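Local coordinates for sugar phosphate isomerase/epimerase (Parabacteroides distasonis, PDB 3OBE), which probably acts as an isomerase or epimerase on sugars or related substrates within a xylose isomerase-like TIM barrel, its exact reaction being unestablished, at residues L53-Y58 / L90-S95; I151-G156 / D211-E216; F240-I245 / G273-L278. All blocks are in the same frame, centred on the assembly; numbering follows the deposited sequence. Where two conformers were deposited one is given.

Overall arrangement
Contacts 1 and 3 each join neighbouring parallel strands in the wall of this TIM barrel, whereas contact 2 sets an outer helix against that wall. The strand pairs combine backbone hydrogen bonding, polar side chains turned to the barrel interior and apolar side chains turned toward the helices. In the interior they meet: Glu54 is hydrogen-bonded to His244, and Ser93 to Tyr275. Contact 2 uses apolar and water-mediated contacts with no direct hydrogen bond. Contact 3 lies nearest the centre of the chain (about 6 Å between centres), then contact 1 (about 9 Å); contact 2 is farthest out (about 14 Å), with Asn153 and Lys212 partly exposed. Its strand 213-218 lies beside strand 240-245.

Contact 1: L53-Y58 / L90-S95; sequences LEIFGY and LRISSS. With EOH (ethanol), chain G; EOH (ethanol), chain E.
The backbone carbonyl oxygen of Leu53 is gripped by two consecutive amides: Ser93 N donates at 3.0 Å, in the carbonyl plane, and Ser94 N adds a weak bond at 3.3 Å. One acceptor serves two donors because the register slips by one residue between the Leu53-Ile92 and Glu54-Ser94 pairs, a beta bulge. Parallel pairing holds on both sides of it, through Leu53 N to Arg91 O at 2.8 Å and Ile55 N to Ser94 O at 3.0 Å, the latter donor lying 40° above the carbonyl plane.

The same slip sets Ser94 beside Glu54. With its CG anti to the backbone N (chi1 180°), Glu54 brings that CG to 3.5 Å from Ser94 CB, and OE2 accepts the Ser94 OG proton on its anti lone pair at 2.8 Å. The other carboxylate oxygen, OE1, is held by His244 and Gln26, so both oxygens have protein partners. Glu216 OE2 also comes close to Glu54 OE2.

On the reverse face, Ile55 and Ile92 cross at about a right angle, CG2 to CG2 at 3.9 Å, under Tyr81 of helix 78-87 and Leu126 of helix 109-126. Farther along, a water links Ser95 OG, also bonded to His123, with Tyr58 N. Glu54 and Ser94 turned inward, with a mainly aliphatic face, Ser95 excepted, turned toward the helices, fit the two-faced wall of a TIM barrel, here of the xylose isomerase-like family.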
loop_
_atom_site.group_PDB
_atom_site.type_symbol
_atom_site.label_atom_id
_atom_site.label_comp_id
_atom_site.label_asym_id
_atom_site.label_seq_id
_atom_site.Cartn_x
_atom_site.Cartn_y
_atom_site.Cartn_z
ATOM N N LEU A 53 8.295 -6.843 -0.457
ATOM C CA LEU A 53 7.546 -6.440 -1.647
ATOM C C LEU A 53 6.070 -6.360 -1.364
ATOM O O LEU A 53 5.505 -7.219 -0.674
ATOM C CB LEU A 53 7.772 -7.446 -2.772
ATOM C CG LEU A 53 9.227 -7.667 -3.230
ATOM C CD1 LEU A 53 9.297 -8.687 -4.429
ATOM C CD2 LEU A 53 9.953 -6.366 -3.588
ATOM N N GLU A 54 5.447 -5.360 -1.979
ATOM C CA GLU A 54 3.995 -5.303 -2.099
ATOM C C GLU A 54 3.679 -5.443 -3.574
ATOM O O GLU A 54 4.205 -4.689 -4.407
ATOM C CB GLU A 54 3.434 -3.989 -1.519
ATOM C CG GLU A 54 1.917 -3.857 -1.620
ATOM C CD GLU A 54 1.474 -2.535 -1.064
ATOM O OE1 GLU A 54 1.754 -1.534 -1.752
ATOM O OE2 GLU A 54 0.859 -2.508 0.055
ATOM N N ILE A 55 2.941 -6.496 -3.914
ATOM C CA ILE A 55 2.716 -6.827 -5.322
ATOM C C ILE A 55 1.349 -6.289 -5.802
ATOM O O ILE A 55 0.704 -5.488 -5.116
ATOM C CB ILE A 55 2.924 -8.347 -5.571
ATOM C CG1 ILE A 55 1.917 -9.172 -4.794
ATOM C CG2 ILE A 55 4.425 -8.720 -5.233
ATOM C CD1 ILE A 55 1.847 -10.605 -5.250
ATOM N N PHE A 56 0.976 -6.705 -7.001
ATOM C CA PHE A 56 -0.217 -6.271 -7.675
ATOM C C PHE A 56 -0.585 -7.368 -8.665
ATOM O O PHE A 56 0.177 -8.281 -8.903
ATOM C CB PHE A 56 0.028 -4.918 -8.364
ATOM C CG PHE A 56 0.963 -4.999 -9.523
ATOM C CD1 PHE A 56 2.322 -4.976 -9.339
ATOM C CD2 PHE A 56 0.464 -5.138 -10.823
ATOM C CE1 PHE A 56 3.197 -5.054 -10.440
ATOM C CE2 PHE A 56 1.336 -5.228 -11.917
ATOM C CZ PHE A 56 2.686 -5.194 -11.713
ATOM N N GLY A 57 -1.749 -7.239 -9.290
ATOM C CA GLY A 57 -2.039 -8.031 -10.482
ATOM C C GLY A 57 -2.925 -9.246 -10.255
ATOM O O GLY A 57 -3.119 -10.054 -11.157
ATOM N N TYR A 58 -3.402 -9.426 -9.041
ATOM C CA TYR A 58 -4.263 -10.560 -8.715
ATOM C C TYR A 58 -5.433 -10.610 -9.670
ATOM O O TYR A 58 -6.040 -9.605 -9.924
ATOM C CB TYR A 58 -4.814 -10.399 -7.295
ATOM C CG TYR A 58 -5.850 -11.457 -6.923
ATOM C CD1 TYR A 58 -5.483 -12.767 -6.656
ATOM C CD2 TYR A 58 -7.211 -11.152 -6.880
ATOM C CE1 TYR A 58 -6.418 -13.717 -6.323
ATOM C CE2 TYR A 58 -8.156 -12.098 -6.524
ATOM C CZ TYR A 58 -7.765 -13.367 -6.245
ATOM O OH TYR A 58 -8.683 -14.346 -5.910
ATOM N N LEU A 90 14.022 -11.857 -0.311
ATOM C CA LEU A 90 12.971 -10.876 -0.137
ATOM C C LEU A 90 11.753 -11.617 0.419
ATOM O O LEU A 90 11.778 -12.829 0.536
ATOM C CB LEU A 90 12.638 -10.224 -1.481
ATOM C CG LEU A 90 13.757 -9.413 -2.158
ATOM C CD1 LEU A 90 13.364 -9.036 -3.548
ATOM C CD2 LEU A 90 14.086 -8.167 -1.333
ATOM N N ARG A 91 10.709 -10.880 0.789
ATOM C CA ARG A 91 9.473 -11.463 1.182
ATOM C C ARG A 91 8.349 -10.653 0.568
ATOM O O ARG A 91 8.369 -9.415 0.671
ATOM C CB ARG A 91 9.386 -11.455 2.690
ATOM C CG ARG A 91 8.036 -11.857 3.226
ATOM C CD ARG A 91 7.928 -11.934 4.787
ATOM N NE ARG A 91 6.529 -12.314 5.009
ATOM C CZ ARG A 91 5.613 -11.622 5.669
ATOM N NH1 ARG A 91 5.941 -10.547 6.387
ATOM N NH2 ARG A 91 4.364 -12.058 5.660
ATOM N N ILE A 92 7.371 -11.341 -0.016
ATOM C CA ILE A 92 6.094 -10.702 -0.413
ATOM C C ILE A 92 5.231 -10.564 0.847
ATOM O O ILE A 92 4.686 -11.573 1.334
ATOM C CB ILE A 92 5.319 -11.506 -1.498
ATOM C CG1 ILE A 92 6.205 -11.796 -2.701
ATOM C CG2 ILE A 92 4.061 -10.721 -1.893
ATOM C CD1 ILE A 92 5.613 -12.837 -3.710
ATOM N N SER A 93 5.125 -9.346 1.352
ATOM C CA SER A 93 4.414 -9.061 2.580
ATOM C C SER A 93 3.104 -8.353 2.423
ATOM O O SER A 93 2.286 -8.389 3.363
ATOM C CB SER A 93 5.310 -8.381 3.577
ATOM O OG SER A 93 5.999 -7.241 3.090
ATOM N N SER A 94 2.849 -7.775 1.240
ATOM C CA SER A 94 1.604 -7.157 0.947
ATOM C C SER A 94 1.216 -7.323 -0.521
ATOM O O SER A 94 2.031 -7.749 -1.331
ATOM C CB SER A 94 1.667 -5.680 1.369
ATOM O OG SER A 94 0.426 -5.029 1.263
ATOM N N SER A 95 -0.005 -6.946 -0.844
ATOM C CA SER A 95 -0.546 -7.091 -2.165
ATOM C C SER A 95 -1.669 -6.094 -2.341
ATOM O O SER A 95 -2.496 -5.937 -1.463
ATOM C CB SER A 95 -1.060 -8.520 -2.333
ATOM O OG SER A 95 -1.756 -8.659 -3.559
HETATM C C1 EOH G . 2.255 -8.998 -10.822
HETATM C C2 EOH G . 3.388 -8.878 -11.799
HETATM O O EOH G . 2.653 -9.389 -9.533
HETATM C C1 EOH E . 5.227 -6.416 7.759
HETATM C C2 EOH E . 4.365 -5.448 6.971
HETATM O O EOH E . 5.087 -7.740 7.265
HETATM O O HOH W 1 -2.381 -8.349 -6.336
#

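Contact 2: I151-G156 / D211-E216; sequences IFNRAG and DKVMFE
Val213 turns its CG2 methyl onto the helix, where it meets Phe152 O at 3.5 Å and Asn153 OD1 at 3.6 Å. The methyl is anti to its own carbonyl carbon, and the Asn153 and Val213 side chains cross at about a right angle. Beside it the aliphatic part of Lys212 is laid over the same turn: CD lies 3.5 Å from Asn153 O and 3.9 Å from Asn153 CB, the chain extended beyond CG.

One turn on, Gly156 brings its CA to 3.1 Å from Lys212 O in a CA-H...O contact. Gly156 has no CB on the side facing Lys212 O, and this allows the close backbone approach. A water 2.8 Å from both Gly156 O and Lys212 O spans the two backbones.

Here the outer helical layer of the TIM barrel meets its inner wall, helix 142-160 resting against the beginning of strand 213-218. No direct hydrogen bond crosses between the two segments. The amide of Asn153 is instead fixed from the end of helix 200-207 and the loop after it: OD1 accepts from Asp209 N, and ND2 makes a weak bond to Asn207 O. Trp166 of the adjacent strand touches Val213, while the Phe152 ring reaches Trp166, Tyr168 and, edge-to-face, Phe204. Farther out, Lys160 NZ bonds Asp211 O, tying a residue near the helix end to the approach of the strand.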
loop_
_atom_site.group_PDB
_atom_site.type_symbol
_atom_site.label_atom_id
_atom_site.label_comp_id
_atom_site.label_asym_id
_atom_site.label_seq_id
_atom_site.Cartn_x
_atom_site.Cartn_y
_atom_site.Cartn_z
ATOM N N ILE A 151 -18.658 -2.806 3.618
ATOM C CA ILE A 151 -18.041 -3.792 2.731
ATOM C C ILE A 151 -16.553 -4.008 3.099
ATOM O O ILE A 151 -16.083 -5.139 3.150
ATOM C CB ILE A 151 -18.160 -3.342 1.268
ATOM C CG1 ILE A 151 -19.637 -3.463 0.833
ATOM C CG2 ILE A 151 -17.216 -4.181 0.399
ATOM C CD1 ILE A 151 -20.055 -2.731 -0.476
ATOM N N PHE A 152 -15.844 -2.934 3.378
ATOM C CA PHE A 152 -14.445 -3.014 3.878
ATOM C C PHE A 152 -14.336 -3.787 5.189
ATOM O O PHE A 152 -13.467 -4.617 5.318
ATOM C CB PHE A 152 -13.845 -1.622 4.033
ATOM C CG PHE A 152 -13.558 -0.889 2.729
ATOM C CD1 PHE A 152 -13.684 -1.475 1.486
ATOM C CD2 PHE A 152 -13.120 0.409 2.803
ATOM C CE1 PHE A 152 -13.341 -0.764 0.344
ATOM C CE2 PHE A 152 -12.759 1.110 1.697
ATOM C CZ PHE A 152 -12.890 0.527 0.462
ATOM N N ASN A 153 -15.235 -3.519 6.152
ATOM C CA ASN A 153 -15.321 -4.296 7.386
ATOM C C ASN A 153 -15.464 -5.793 7.121
ATOM O O ASN A 153 -14.728 -6.593 7.678
ATOM C CB ASN A 153 -16.441 -3.807 8.267
ATOM C CG ASN A 153 -16.072 -2.598 9.085
ATOM O OD1 ASN A 153 -14.917 -2.309 9.329
ATOM N ND2 ASN A 153 -17.102 -1.881 9.546
ATOM N N ARG A 154 -16.372 -6.149 6.226
ATOM C CA ARG A 154 -16.604 -7.536 5.901
ATOM C C ARG A 154 -15.386 -8.148 5.270
ATOM O O ARG A 154 -15.065 -9.266 5.544
ATOM C CB ARG A 154 -17.842 -7.693 4.994
ATOM C CG ARG A 154 -19.168 -7.401 5.732
ATOM C CD ARG A 154 -20.284 -7.150 4.724
ATOM N NE ARG A 154 -20.751 -8.381 4.105
ATOM C CZ ARG A 154 -21.968 -8.909 4.247
ATOM N NH1 ARG A 154 -22.887 -8.338 5.005
ATOM N NH2 ARG A 154 -22.269 -10.019 3.591
ATOM N N ALA A 155 -14.709 -7.406 4.409
ATOM C CA ALA A 155 -13.463 -7.896 3.808
ATOM C C ALA A 155 -12.415 -8.174 4.874
ATOM O O ALA A 155 -11.727 -9.217 4.849
ATOM C CB ALA A 155 -12.939 -6.889 2.816
ATOM N N GLY A 156 -12.271 -7.242 5.811
ATOM C CA GLY A 156 -11.266 -7.387 6.856
ATOM C C GLY A 156 -11.541 -8.526 7.808
ATOM O O GLY A 156 -10.618 -9.163 8.306
ATOM N N ASP A 211 -10.143 -3.348 14.412
ATOM C CA ASP A 211 -9.746 -4.761 14.427
ATOM C C ASP A 211 -9.968 -5.459 13.085
ATOM O O ASP A 211 -9.459 -6.564 12.862
ATOM C CB ASP A 211 -10.474 -5.496 15.568
ATOM C CG ASP A 211 -10.079 -4.964 16.971
ATOM O OD1 ASP A 211 -8.922 -4.476 17.132
ATOM O OD2 ASP A 211 -10.938 -5.033 17.892
ATOM N N LYS A 212 -10.718 -4.843 12.173
ATOM C CA LYS A 212 -10.970 -5.421 10.848
ATOM C C LYS A 212 -10.206 -4.694 9.718
ATOM O O LYS A 212 -9.883 -5.303 8.752
ATOM C CB LYS A 212 -12.448 -5.365 10.510
ATOM C CG LYS A 212 -13.344 -6.200 11.425
ATOM C CD LYS A 212 -14.818 -5.940 11.110
ATOM C CE LYS A 212 -15.781 -6.566 12.130
ATOM N NZ LYS A 212 -17.185 -6.202 11.859
ATOM N N VAL A 213 -10.034 -3.382 9.842
ATOM C CA VAL A 213 -9.551 -2.543 8.781
ATOM C C VAL A 213 -8.444 -1.629 9.265
ATOM O O VAL A 213 -8.608 -0.935 10.274
ATOM C CB VAL A 213 -10.704 -1.682 8.214
ATOM C CG1 VAL A 213 -10.189 -0.594 7.211
ATOM C CG2 VAL A 213 -11.749 -2.582 7.561
HETATM N N MSE A 214 -7.332 -1.612 8.510
HETATM C CA MSE A 214 -6.313 -0.584 8.719
HETATM C C MSE A 214 -6.116 0.184 7.409
HETATM O O MSE A 214 -6.794 -0.083 6.393
HETATM C CB MSE A 214 -5.018 -1.216 9.243
HETATM C CG MSE A 214 -4.410 -2.314 8.362
HETATM SE SE MSE A 214 -3.323 -1.600 6.909
HETATM C CE MSE A 214 -2.787 -3.338 6.201
ATOM N N PHE A 215 -5.248 1.196 7.453
ATOM C CA PHE A 215 -5.046 2.121 6.372
ATOM C C PHE A 215 -3.567 2.153 6.012
ATOM O O PHE A 215 -2.681 2.176 6.909
ATOM C CB PHE A 215 -5.627 3.517 6.690
ATOM C CG PHE A 215 -7.162 3.512 6.738
ATOM C CD1 PHE A 215 -7.820 3.057 7.874
ATOM C CD2 PHE A 215 -7.925 3.818 5.620
ATOM C CE1 PHE A 215 -9.181 2.959 7.891
ATOM C CE2 PHE A 215 -9.321 3.738 5.669
ATOM C CZ PHE A 215 -9.933 3.296 6.779
ATOM N N GLU A 216 -3.334 2.166 4.707
ATOM C CA GLU A 216 -1.986 2.355 4.131
ATOM C C GLU A 216 -1.950 3.783 3.683
ATOM O O GLU A 216 -2.453 4.134 2.605
ATOM C CB GLU A 216 -1.755 1.368 2.992
ATOM C CG GLU A 216 -0.383 1.457 2.265
ATOM C CD GLU A 216 -0.200 0.344 1.319
ATOM O OE1 GLU A 216 -0.906 0.344 0.314
ATOM O OE2 GLU A 216 0.737 -0.481 1.515
HETATM O O HOH W 2 -8.275 -7.594 8.553
#

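Contact 3: F240-I245 / G273-L278. With EOH (ethanol), chain D.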
loop_
_atom_site.group_PDB
_atom_site.type_symbol
_atom_site.label_atom_id
_atom_site.label_comp_id
_atom_site.label_asym_id
_atom_site.label_seq_id
_atom_site.Cartn_x
_atom_site.Cartn_y
_atom_site.Cartn_z
ATOM N N PHE A 240 -3.404 3.846 10.913
ATOM C CA PHE A 240 -2.431 3.883 9.844
ATOM C C PHE A 240 -1.310 2.929 10.167
ATOM O O PHE A 240 -0.355 3.297 10.855
ATOM C CB PHE A 240 -1.971 5.337 9.673
ATOM C CG PHE A 240 -3.026 6.221 9.122
ATOM C CD1 PHE A 240 -3.576 5.943 7.884
ATOM C CD2 PHE A 240 -3.504 7.337 9.811
ATOM C CE1 PHE A 240 -4.569 6.755 7.342
ATOM C CE2 PHE A 240 -4.498 8.110 9.263
ATOM C CZ PHE A 240 -5.002 7.838 8.044
ATOM N N LYS A 241 -1.437 1.682 9.708
ATOM C CA LYS A 241 -0.492 0.633 10.065
ATOM C C LYS A 241 0.629 0.454 9.020
ATOM O O LYS A 241 1.668 -0.131 9.337
ATOM C CB LYS A 241 -1.210 -0.720 10.306
ATOM C CG LYS A 241 -2.113 -0.732 11.566
ATOM C CD LYS A 241 -2.621 -2.140 11.888
ATOM C CE LYS A 241 -3.507 -2.200 13.135
ATOM N NZ LYS A 241 -4.188 -3.510 13.268
ATOM N N LEU A 242 0.397 0.941 7.811
ATOM C CA LEU A 242 1.392 0.973 6.738
ATOM C C LEU A 242 1.463 2.388 6.179
ATOM O O LEU A 242 0.487 3.166 6.210
ATOM C CB LEU A 242 1.021 0.006 5.603
ATOM C CG LEU A 242 0.887 -1.469 5.892
ATOM C CD1 LEU A 242 0.296 -2.193 4.670
ATOM C CD2 LEU A 242 2.222 -2.061 6.327
ATOM N N LEU A 243 2.612 2.732 5.593
ATOM C CA LEU A 243 2.689 3.874 4.720
ATOM C C LEU A 243 3.052 3.423 3.319
ATOM O O LEU A 243 3.781 2.422 3.140
ATOM C CB LEU A 243 3.769 4.860 5.148
ATOM C CG LEU A 243 3.719 5.394 6.596
ATOM C CD1 LEU A 243 4.929 6.316 6.946
ATOM C CD2 LEU A 243 2.364 6.072 6.869
ATOM N N HIS A 244 2.623 4.228 2.350
ATOM C CA HIS A 244 3.337 4.325 1.087
ATOM C C HIS A 244 4.251 5.532 1.150
ATOM O O HIS A 244 3.811 6.639 1.530
ATOM C CB HIS A 244 2.409 4.446 -0.100
ATOM C CG HIS A 244 2.220 3.151 -0.810
ATOM N ND1 HIS A 244 2.033 3.053 -2.170
ATOM C CD2 HIS A 244 2.158 1.886 -0.329
ATOM C CE1 HIS A 244 1.881 1.787 -2.509
ATOM N NE2 HIS A 244 1.928 1.049 -1.411
ATOM N N ILE A 245 5.519 5.299 0.817
ATOM C CA ILE A 245 6.531 6.336 0.757
ATOM C C ILE A 245 6.751 6.646 -0.716
ATOM O O ILE A 245 7.234 5.795 -1.495
ATOM C CB ILE A 245 7.845 5.912 1.484
ATOM C CG1 ILE A 245 7.581 5.759 2.997
ATOM C CG2 ILE A 245 9.015 6.880 1.180
ATOM C CD1 ILE A 245 7.225 7.122 3.715
ATOM N N GLY A 273 5.175 -1.160 8.840
ATOM C CA GLY A 273 6.115 -1.077 7.742
ATOM C C GLY A 273 5.652 -0.118 6.686
ATOM O O GLY A 273 4.626 0.596 6.830
ATOM N N TYR A 274 6.462 -0.042 5.639
ATOM C CA TYR A 274 6.178 0.834 4.534
ATOM C C TYR A 274 6.654 0.303 3.188
ATOM O O TYR A 274 7.591 -0.509 3.104
ATOM C CB TYR A 274 6.799 2.214 4.768
ATOM C CG TYR A 274 8.319 2.228 4.713
ATOM C CD1 TYR A 274 9.000 2.425 3.529
ATOM C CD2 TYR A 274 9.067 2.054 5.881
ATOM C CE1 TYR A 274 10.387 2.443 3.493
ATOM C CE2 TYR A 274 10.452 2.020 5.834
ATOM C CZ TYR A 274 11.092 2.241 4.659
ATOM O OH TYR A 274 12.475 2.261 4.686
ATOM N N TYR A 275 6.007 0.773 2.143
ATOM C CA TYR A 275 6.396 0.437 0.792
ATOM C C TYR A 275 6.625 1.695 -0.005
ATOM O O TYR A 275 5.777 2.609 -0.033
ATOM C CB TYR A 275 5.328 -0.434 0.113
ATOM C CG TYR A 275 5.086 -1.680 0.903
ATOM C CD1 TYR A 275 5.853 -2.818 0.714
ATOM C CD2 TYR A 275 4.072 -1.725 1.870
ATOM C CE1 TYR A 275 5.633 -3.979 1.494
ATOM C CE2 TYR A 275 3.878 -2.835 2.659
ATOM C CZ TYR A 275 4.640 -3.971 2.452
ATOM O OH TYR A 275 4.430 -5.077 3.257
ATOM N N VAL A 276 7.792 1.727 -0.658
ATOM C CA VAL A 276 8.125 2.745 -1.628
ATOM C C VAL A 276 7.348 2.556 -2.933
ATOM O O VAL A 276 7.195 1.422 -3.424
ATOM C CB VAL A 276 9.657 2.699 -1.923
ATOM C CG1 VAL A 276 10.044 3.617 -3.048
ATOM C CG2 VAL A 276 10.462 3.031 -0.643
ATOM N N GLU A 277 6.921 3.661 -3.520
ATOM C CA GLU A 277 6.381 3.642 -4.873
ATOM C C GLU A 277 6.899 4.825 -5.660
ATOM O O GLU A 277 7.023 5.929 -5.124
ATOM C CB GLU A 277 4.862 3.629 -4.887
ATOM C CG GLU A 277 4.301 3.455 -6.333
ATOM C CD GLU A 277 2.884 2.916 -6.427
ATOM O OE1 GLU A 277 2.272 2.619 -5.388
ATOM O OE2 GLU A 277 2.422 2.782 -7.586
ATOM N N LEU A 278 7.170 4.596 -6.935
ATOM C CA LEU A 278 7.497 5.636 -7.897
ATOM C C LEU A 278 6.595 5.513 -9.117
ATOM O O LEU A 278 6.305 4.414 -9.572
ATOM C CB LEU A 278 8.923 5.562 -8.405
ATOM C CG LEU A 278 10.077 6.063 -7.542
ATOM C CD1 LEU A 278 10.253 5.293 -6.265
ATOM C CD2 LEU A 278 11.402 6.144 -8.356
HETATM C C1 EOH D . 8.707 -3.202 5.194
HETATM C C2 EOH D . 7.323 -3.687 4.784
HETATM O O EOH D . 8.802 -1.908 5.783
#
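Leu243 and Ile245 pair with residues 273-277 in the parallel ladder of a beta-alpha-beta crossover, whose strands 240-245 and 273-276 are joined through helix 259-269 in the TIM barrel. Four backbone hydrogen bonds make the ladder. Leu243 N reaches Gly273 O at 3.2 Å, Tyr275 N binds Leu243 O, Ile245 N binds Tyr275 O at 2.8 Å, and Glu277 N binds Ile245 O. CA-H...O contacts reinforce the same oxygens, including His244 CA to Tyr275 O at 3.2 Å.

Apolar contacts fall on both faces. Toward the helices, Ile245 CG1 lies 3.7 Å from Tyr274 CD1, with CG1 anti to the carbonyl carbon (chi1 -66°), and Phe263 of the crossover helix meets the Tyr274 ring edge-to-face. On the inner face, Leu242 CD2 packs against Tyr275 CE2 at 4.1 Å, the two side chains meeting at an oblique angle.

Polar side chains also line that inner face: besides His244, the partner of Glu54, Tyr275 bonds through OH to Ser93.

Bound small molecules, probably from crystallisation, add to this. An ethanol accepts from Tyr274 N at 3.0 Å, its oxygen over one face of the Tyr274 ring, nearest CD2, while C2 lies by the Tyr275 ring. A phosphate ion lies close to Glu277. In the plane of the imidazole and at its edge, Glu277 OE1 stands 3.0 Å from His244 CE1, the carboxylate plane turned 63° from the ring.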